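KmHsv2 (Kluyveromyces marxianus, PDB 3VU4) probably binds phosphoinositides at membranes, as a beta-propeller protein of the PROPPIN family related to the autophagy factor Atg18. Local coordinates at residues Y25-D30 and K310-S315; S207-T212 and M246-D251. One frame throughout, in Å; residues are numbered along the deposited sequence.

In the fold
The chain folds into seven four-stranded antiparallel sheets, the blades of a beta-propeller, and each contact joins two consecutive blades round the ring. Contact 2 comes between contact 1's two segments in sequence, packing the second strand (209-214) of the fifth blade against the first strand (243-248) of the sixth. Contact 1 brings together the first strands of the first and last blades, 24-27 and 310-313, and so closes the ring. The contact centres lie about 12 Å apart. Lys247 connects them across the junction of the sixth and seventh blades: its NZ gives a probable hydrogen bond to Ile311 O, and its O probably accepts one from Trp313 NE1.

Contact 1. Residues Y25-D30 and K310-S315; sequences YEFNQD and KIAWIS
Lys310 NZ donates a hydrogen bond of 2.8 Å to Tyr25 O, arriving nearly along the C=O axis (169°). The same ammonium group forms a salt bridge with Glu26, a weak hydrogen bond in which NZ and OE2 are 3.3 Å apart. The Glu26 chain bends at chi2 to meet the lysine roughly at a right angle. Its other oxygen, OE1, accepts a 3.0 Å hydrogen bond from Phe27 N through the anti lone pair, so the backbone helps to fix the carboxylate. Tyr25 CG lies between the backbone N and the carbonyl carbon (chi1 60°), and Lys310, extended beyond CG, covers one face of the tyrosine ring: CD, offset toward the rim, sits 4.0 Å from the centroid in a CH-pi contact, while NZ stands over the face at 4.8 Å as a cation-pi partner. The two strands, 25-27 and 310-313, are the innermost strands of the first and last blades of a seven-bladed propeller. Their axes approach to 8.3 Å and run nearly parallel (15°). Each blade is built from four consecutive strands, so no strand is shared where the ring closes and side chains make the join. Phe27 points toward strand 310-313 and offers a ring face to Ala312, whose CB stands over the ring centre, 3.6 Å from the centroid. Lys310 CB meets the edge of that ring, 3.7 Å from Phe27 CE2.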
ATOM      1  N   TYR A  25      11.779   0.710   2.175  1.00 39.83           N
ATOM      2  CA  TYR A  25      11.082  -0.196   3.075  1.00 39.20           C
ATOM      3  C   TYR A  25       9.738  -0.517   2.442  1.00 40.07           C
ATOM      4  O   TYR A  25       9.178   0.301   1.719  1.00 40.08           O
ATOM      5  CB  TYR A  25      10.893   0.444   4.457  1.00 37.45           C
ATOM      6  CG  TYR A  25      10.093   1.728   4.467  1.00 36.26           C
ATOM      7  CD1 TYR A  25      10.525   2.853   3.755  1.00 33.93           C
ATOM      8  CD2 TYR A  25       8.903   1.825   5.200  1.00 34.89           C
ATOM      9  CE1 TYR A  25       9.790   4.047   3.767  1.00 33.69           C
ATOM     10  CE2 TYR A  25       8.161   3.011   5.224  1.00 32.78           C
ATOM     11  CZ  TYR A  25       8.607   4.115   4.505  1.00 35.22           C
ATOM     12  OH  TYR A  25       7.870   5.276   4.510  1.00 33.98           O
ATOM     13  N   GLU A  26       9.223  -1.709   2.708  1.00 40.31           N
ATOM     14  CA  GLU A  26       7.962  -2.115   2.115  1.00 39.80           C
ATOM     15  C   GLU A  26       7.422  -3.341   2.848  1.00 39.01           C
ATOM     16  O   GLU A  26       8.196  -4.129   3.395  1.00 38.22           O
ATOM     17  CB  GLU A  26       8.197  -2.424   0.633  1.00 39.67           C
ATOM     18  CG  GLU A  26       6.951  -2.672  -0.184  1.00 41.66           C
ATOM     19  CD  GLU A  26       5.983  -1.516  -0.109  1.00 45.04           C
ATOM     20  OE1 GLU A  26       5.291  -1.396   0.927  1.00 47.12           O
ATOM     21  OE2 GLU A  26       5.924  -0.726  -1.078  1.00 42.35           O
ATOM     22  N   PHE A  27       6.097  -3.482   2.875  1.00 37.31           N
ATOM     23  CA  PHE A  27       5.444  -4.616   3.531  1.00 37.44           C
ATOM     24  C   PHE A  27       5.339  -5.780   2.547  1.00 38.10           C
ATOM     25  O   PHE A  27       5.399  -5.570   1.336  1.00 37.81           O
ATOM     26  CB  PHE A  27       4.028  -4.230   3.961  1.00 35.03           C
ATOM     27  CG  PHE A  27       3.977  -3.114   4.944  1.00 34.66           C
ATOM     28  CD1 PHE A  27       4.050  -3.369   6.309  1.00 31.19           C
ATOM     29  CD2 PHE A  27       3.881  -1.794   4.507  1.00 32.92           C
ATOM     30  CE1 PHE A  27       4.029  -2.333   7.223  1.00 30.15           C
ATOM     31  CE2 PHE A  27       3.859  -0.750   5.415  1.00 29.75           C
ATOM     32  CZ  PHE A  27       3.934  -1.020   6.777  1.00 28.85           C
ATOM     33  N   ASN A  28       5.185  -7.001   3.053  1.00 39.00           N
ATOM     34  CA  ASN A  28       5.021  -8.133   2.146  1.00 42.21           C
ATOM     35  C   ASN A  28       3.539  -8.157   1.759  1.00 42.69           C
ATOM     36  O   ASN A  28       2.721  -7.507   2.407  1.00 43.52           O
ATOM     37  CB  ASN A  28       5.463  -9.450   2.797  1.00 43.50           C
ATOM     38  CG  ASN A  28       4.560  -9.893   3.929  1.00 46.05           C
ATOM     39  OD1 ASN A  28       3.654  -9.167   4.365  1.00 45.70           O
ATOM     40  ND2 ASN A  28       4.811 -11.103   4.424  1.00 45.15           N
ATOM     41  N   GLN A  29       3.201  -8.899   0.712  1.00 43.11           N
ATOM     42  CA  GLN A  29       1.836  -8.962   0.191  1.00 43.54           C
ATOM     43  C   GLN A  29       0.643  -9.066   1.155  1.00 45.47           C
ATOM     44  O   GLN A  29      -0.441  -8.600   0.824  1.00 46.46           O
ATOM     45  CB  GLN A  29       1.744 -10.071  -0.854  1.00 43.65           C
ATOM     46  CG  GLN A  29       2.759  -9.947  -2.008  1.00 42.62           C
ATOM     47  CD  GLN A  29       4.207 -10.119  -1.557  1.00 43.05           C
ATOM     48  OE1 GLN A  29       4.491 -10.833  -0.597  1.00 44.99           O
ATOM     49  NE2 GLN A  29       5.127  -9.479  -2.262  1.00 44.19           N
ATOM     50  N   ASP A  30       0.814  -9.659   2.332  1.00 47.94           N
ATOM     51  CA  ASP A  30      -0.300  -9.763   3.273  1.00 50.24           C
ATOM     52  C   ASP A  30      -0.094  -8.888   4.519  1.00 51.79           C
ATOM     53  O   ASP A  30      -0.822  -9.013   5.509  1.00 52.80           O
ATOM     54  CB  ASP A  30      -0.508 -11.223   3.690  1.00 53.34           C
ATOM     55  CG  ASP A  30       0.541 -11.707   4.675  1.00 56.83           C
ATOM     56  OD1 ASP A  30       1.744 -11.476   4.427  1.00 60.43           O
ATOM     57  OD2 ASP A  30       0.165 -12.325   5.693  1.00 57.66           O
ATOM     58  N   LYS A 310       4.639   4.818   5.674  1.00 40.23           N
ATOM     59  CA  LYS A 310       3.826   3.807   5.002  1.00 40.46           C
ATOM     60  C   LYS A 310       2.959   3.202   6.075  1.00 40.32           C
ATOM     61  O   LYS A 310       3.421   2.988   7.196  1.00 41.81           O
ATOM     62  CB  LYS A 310       4.698   2.725   4.352  1.00 38.45           C
ATOM     63  CG  LYS A 310       5.443   3.250   3.150  1.00 39.10           C
ATOM     64  CD  LYS A 310       6.090   2.175   2.308  1.00 38.99           C
ATOM     65  CE  LYS A 310       6.775   2.843   1.120  1.00 39.56           C
ATOM     66  NZ  LYS A 310       7.488   1.896   0.230  1.00 44.74           N
ATOM     67  N   ILE A 311       1.701   2.946   5.749  1.00 39.40           N
ATOM     68  CA  ILE A 311       0.795   2.370   6.729  1.00 38.76           C
ATOM     69  C   ILE A 311       0.298   1.010   6.272  1.00 38.41           C
ATOM     70  O   ILE A 311       0.410   0.649   5.099  1.00 39.38           O
ATOM     71  CB  ILE A 311      -0.394   3.323   7.002  1.00 39.09           C
ATOM     72  CG1 ILE A 311      -1.295   3.438   5.776  1.00 39.70           C
ATOM     73  CG2 ILE A 311       0.136   4.723   7.324  1.00 40.01           C
ATOM     74  CD1 ILE A 311      -2.335   4.539   5.892  1.00 36.87           C
ATOM     75  N   ALA A 312      -0.231   0.243   7.212  1.00 37.14           N
ATOM     76  CA  ALA A 312      -0.744  -1.079   6.893  1.00 36.14           C
ATOM     77  C   ALA A 312      -1.679  -1.546   7.993  1.00 35.27           C
ATOM     78  O   ALA A 312      -1.352  -1.466   9.182  1.00 34.35           O
ATOM     79  CB  ALA A 312       0.406  -2.063   6.726  1.00 33.05           C
ATOM     80  N   TRP A 313      -2.859  -2.009   7.599  1.00 35.52           N
ATOM     81  CA  TRP A 313      -3.805  -2.512   8.585  1.00 35.41           C
ATOM     82  C   TRP A 313      -3.320  -3.898   8.953  1.00 36.11           C
ATOM     83  O   TRP A 313      -2.804  -4.625   8.109  1.00 36.28           O
ATOM     84  CB  TRP A 313      -5.217  -2.586   8.013  1.00 32.66           C
ATOM     85  CG  TRP A 313      -5.836  -1.245   7.759  1.00 32.07           C
ATOM     86  CD1 TRP A 313      -5.607  -0.421   6.694  1.00 31.02           C
ATOM     87  CD2 TRP A 313      -6.815  -0.587   8.571  1.00 31.88           C
ATOM     88  NE1 TRP A 313      -6.390   0.705   6.788  1.00 31.22           N
ATOM     89  CE2 TRP A 313      -7.139   0.628   7.930  1.00 31.46           C
ATOM     90  CE3 TRP A 313      -7.453  -0.909   9.774  1.00 29.65           C
ATOM     91  CZ2 TRP A 313      -8.078   1.523   8.456  1.00 31.62           C
ATOM     92  CZ3 TRP A 313      -8.386  -0.020  10.296  1.00 30.26           C
ATOM     93  CH2 TRP A 313      -8.689   1.183   9.636  1.00 30.03           C
ATOM     94  N   ILE A 314      -3.451  -4.255  10.221  1.00 38.39           N
ATOM     95  CA  ILE A 314      -3.015  -5.565  10.676  1.00 39.60           C
ATOM     96  C   ILE A 314      -4.219  -6.333  11.190  1.00 40.92           C
ATOM     97  O   ILE A 314      -4.092  -7.449  11.681  1.00 43.11           O
ATOM     98  CB  ILE A 314      -1.953  -5.450  11.795  1.00 37.43           C
ATOM     99  CG1 ILE A 314      -2.516  -4.685  12.992  1.00 38.14           C
ATOM    100  CG2 ILE A 314      -0.726  -4.750  11.261  1.00 38.22           C
ATOM    101  CD1 ILE A 314      -1.614  -4.721  14.215  1.00 36.71           C
ATOM    102  N   SER A 315      -5.389  -5.714  11.070  1.00 40.77           N
ATOM    103  CA  SER A 315      -6.637  -6.314  11.508  1.00 40.28           C
ATOM    104  C   SER A 315      -7.761  -5.438  10.991  1.00 41.80           C
ATOM    105  O   SER A 315      -7.536  -4.539  10.183  1.00 42.00           O
ATOM    106  CB  SER A 315      -6.706  -6.369  13.025  1.00 38.25           C
ATOM    107  OG  SER A 315      -7.223  -5.163  13.545  1.00 42.65           O
TER

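Contact 2. Residues S207-T212 and M246-D251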
ATOM      1  N   SER A 207      -8.905  -7.682  -3.887  1.00 49.97           N
ATOM      2  CA  SER A 207      -8.674  -7.122  -5.217  1.00 49.16           C
ATOM      3  C   SER A 207      -9.965  -6.897  -5.987  1.00 47.81           C
ATOM      4  O   SER A 207      -9.939  -6.707  -7.199  1.00 48.31           O
ATOM      5  CB  SER A 207      -7.748  -8.018  -6.046  1.00 49.57           C
ATOM      6  OG  SER A 207      -6.401  -7.886  -5.633  1.00 53.76           O
ATOM      7  N   ASP A 208     -11.093  -6.921  -5.288  1.00 46.01           N
ATOM      8  CA  ASP A 208     -12.374  -6.702  -5.938  1.00 44.78           C
ATOM      9  C   ASP A 208     -12.713  -5.217  -5.981  1.00 43.64           C
ATOM     10  O   ASP A 208     -13.676  -4.811  -6.628  1.00 44.13           O
ATOM     11  CB  ASP A 208     -13.482  -7.486  -5.230  1.00 47.11           C
ATOM     12  CG  ASP A 208     -13.550  -7.195  -3.753  1.00 51.80           C
ATOM     13  OD1 ASP A 208     -14.611  -6.740  -3.283  1.00 55.67           O
ATOM     14  OD2 ASP A 208     -12.546  -7.426  -3.050  1.00 57.31           O
ATOM     15  N   MET A 209     -11.920  -4.402  -5.293  1.00 41.84           N
ATOM     16  CA  MET A 209     -12.129  -2.954  -5.304  1.00 40.36           C
ATOM     17  C   MET A 209     -10.795  -2.225  -5.397  1.00 38.26           C
ATOM     18  O   MET A 209      -9.756  -2.747  -4.985  1.00 39.46           O
ATOM     19  CB  MET A 209     -12.875  -2.492  -4.047  1.00 41.70           C
ATOM     20  CG  MET A 209     -14.331  -2.936  -3.983  1.00 46.24           C
ATOM     21  SD  MET A 209     -15.236  -2.177  -2.610  1.00 50.22           S
ATOM     22  CE  MET A 209     -14.408  -2.961  -1.132  1.00 54.08           C
ATOM     23  N   VAL A 210     -10.816  -1.025  -5.956  1.00 34.95           N
ATOM     24  CA  VAL A 210      -9.593  -0.241  -6.061  1.00 34.03           C
ATOM     25  C   VAL A 210      -9.896   1.199  -5.663  1.00 33.98           C
ATOM     26  O   VAL A 210     -10.859   1.786  -6.147  1.00 34.55           O
ATOM     27  CB  VAL A 210      -9.011  -0.280  -7.487  1.00 32.32           C
ATOM     28  CG1 VAL A 210     -10.016   0.276  -8.491  1.00 30.65           C
ATOM     29  CG2 VAL A 210      -7.712   0.497  -7.526  1.00 32.29           C
ATOM     30  N   ALA A 211      -9.092   1.754  -4.758  1.00 32.75           N
ATOM     31  CA  ALA A 211      -9.297   3.130  -4.309  1.00 32.70           C
ATOM     32  C   ALA A 211      -8.333   4.050  -5.048  1.00 32.78           C
ATOM     33  O   ALA A 211      -7.156   3.711  -5.240  1.00 33.34           O
ATOM     34  CB  ALA A 211      -9.073   3.235  -2.799  1.00 32.04           C
ATOM     35  N   THR A 212      -8.831   5.203  -5.476  1.00 31.60           N
ATOM     36  CA  THR A 212      -7.995   6.156  -6.200  1.00 32.45           C
ATOM     37  C   THR A 212      -8.121   7.564  -5.644  1.00 33.68           C
ATOM     38  O   THR A 212      -9.091   7.912  -4.970  1.00 34.06           O
ATOM     39  CB  THR A 212      -8.357   6.214  -7.715  1.00 30.93           C
ATOM     40  OG1 THR A 212      -9.629   6.853  -7.889  1.00 26.16           O
ATOM     41  CG2 THR A 212      -8.425   4.817  -8.301  1.00 30.22           C
ATOM     42  N   MET A 246      -2.280   5.364   1.510  1.00 37.20           N
ATOM     43  CA  MET A 246      -3.676   4.978   1.620  1.00 37.38           C
ATOM     44  C   MET A 246      -3.704   3.461   1.619  1.00 37.17           C
ATOM     45  O   MET A 246      -3.183   2.833   0.702  1.00 37.52           O
ATOM     46  CB  MET A 246      -4.428   5.556   0.426  1.00 36.38           C
ATOM     47  CG  MET A 246      -5.825   5.075   0.244  1.00 38.81           C
ATOM     48  SD  MET A 246      -6.685   6.198  -0.869  1.00 39.43           S
ATOM     49  CE  MET A 246      -5.933   5.780  -2.445  1.00 37.45           C
ATOM     50  N   LYS A 247      -4.293   2.883   2.664  1.00 37.18           N
ATOM     51  CA  LYS A 247      -4.367   1.429   2.823  1.00 35.08           C
ATOM     52  C   LYS A 247      -5.755   0.948   3.298  1.00 35.25           C
ATOM     53  O   LYS A 247      -6.483   1.684   3.976  1.00 34.21           O
ATOM     54  CB  LYS A 247      -3.279   0.994   3.798  1.00 33.98           C
ATOM     55  CG  LYS A 247      -2.118   0.252   3.178  1.00 35.06           C
ATOM     56  CD  LYS A 247      -1.590   0.918   1.927  1.00 35.18           C
ATOM     57  CE  LYS A 247      -0.307   0.249   1.455  1.00 34.18           C
ATOM     58  NZ  LYS A 247       0.832   0.422   2.418  1.00 35.53           N
ATOM     59  N   TRP A 248      -6.106  -0.287   2.936  1.00 35.26           N
ATOM     60  CA  TRP A 248      -7.408  -0.893   3.267  1.00 35.09           C
ATOM     61  C   TRP A 248      -7.375  -1.798   4.496  1.00 35.83           C
ATOM     62  O   TRP A 248      -6.399  -2.516   4.710  1.00 38.27           O
ATOM     63  CB  TRP A 248      -7.909  -1.759   2.105  1.00 33.50           C
ATOM     64  CG  TRP A 248      -8.326  -1.056   0.828  1.00 32.81           C
ATOM     65  CD1 TRP A 248      -7.514  -0.646  -0.198  1.00 30.46           C
ATOM     66  CD2 TRP A 248      -9.672  -0.809   0.394  1.00 31.51           C
ATOM     67  NE1 TRP A 248      -8.271  -0.173  -1.245  1.00 29.49           N
ATOM     68  CE2 TRP A 248      -9.599  -0.259  -0.910  1.00 31.37           C
ATOM     69  CE3 TRP A 248     -10.932  -1.000   0.982  1.00 27.75           C
ATOM     70  CZ2 TRP A 248     -10.743   0.093  -1.644  1.00 28.91           C
ATOM     71  CZ3 TRP A 248     -12.069  -0.648   0.259  1.00 29.91           C
ATOM     72  CH2 TRP A 248     -11.965  -0.104  -1.043  1.00 29.86           C
ATOM     73  N   SER A 249      -8.439  -1.795   5.292  1.00 35.39           N
ATOM     74  CA  SER A 249      -8.467  -2.680   6.458  1.00 35.68           C
ATOM     75  C   SER A 249      -8.606  -4.104   5.911  1.00 35.75           C
ATOM     76  O   SER A 249      -9.051  -4.302   4.782  1.00 32.95           O
ATOM     77  CB  SER A 249      -9.624  -2.326   7.399  1.00 35.35           C
ATOM     78  OG  SER A 249     -10.875  -2.393   6.741  1.00 35.90           O
ATOM     79  N   THR A 250      -8.220  -5.092   6.705  1.00 38.64           N
ATOM     80  CA  THR A 250      -8.243  -6.483   6.256  1.00 41.90           C
ATOM     81  C   THR A 250      -9.546  -7.043   5.674  1.00 44.31           C
ATOM     82  O   THR A 250      -9.500  -7.881   4.775  1.00 45.33           O
ATOM     83  CB  THR A 250      -7.720  -7.411   7.366  1.00 41.79           C
ATOM     84  OG1 THR A 250      -8.490  -7.227   8.559  1.00 44.74           O
ATOM     85  CG2 THR A 250      -6.265  -7.086   7.662  1.00 41.25           C
ATOM     86  N   ASP A 251     -10.700  -6.589   6.156  1.00 46.20           N
ATOM     87  CA  ASP A 251     -11.974  -7.070   5.610  1.00 46.44           C
ATOM     88  C   ASP A 251     -12.509  -6.155   4.494  1.00 45.28           C
ATOM     89  O   ASP A 251     -13.593  -6.391   3.951  1.00 46.33           O
ATOM     90  CB  ASP A 251     -13.025  -7.188   6.718  1.00 46.97           C
ATOM     91  CG  ASP A 251     -13.303  -5.862   7.402  1.00 51.79           C
ATOM     92  OD1 ASP A 251     -12.834  -4.806   6.913  1.00 54.47           O
ATOM     93  OD2 ASP A 251     -13.998  -5.872   8.434  1.00 51.00           O
TER
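The indole of Trp248 turns the edge that runs from NE1 through CZ2 and CH2 to CZ3 toward strand 209-212, with Ala211 N in plane beside NE1 and CZ2 and the carbonyl carbon of Val210 also near that plane. Two methyl groups approach the ring obliquely. Ala211 CB lies 3.7 Å from Trp248 CZ2, and Met209 CE meets the next part of the rim, 3.6 Å from Trp248 CZ3. Met209 leaves its strand with CG anti to the carbonyl carbon and then bends at chi3 (-67°), which brings its terminal methyl back against the indole, the two side chains crossing at about a right angle. Its sulfur is a Met-aromatic partner, with SD in an oblique position 5.2 Å from the centroid of the six-membered ring. The polar end of the indole is satisfied by the neighbouring blade, since Trp248 NE1 bonds to Arg202 O on strand 198-203. Leu255 of the tryptophan's own blade and Val222 of the other also touch its side chain. Two residues before the tryptophan, Met246 extends with CG anti to the backbone N and bends at chi3, so that CE rests 3.7 Å from Ala211 O and 4.1 Å from Ala211 CB. No hydrogen bond passes between the two strands, whose axes are 8.9 Å apart and run nearly antiparallel (159°). Apolar side chains filling the gap between two adjacent four-stranded sheets form the blade-to-blade interface of a beta-propeller.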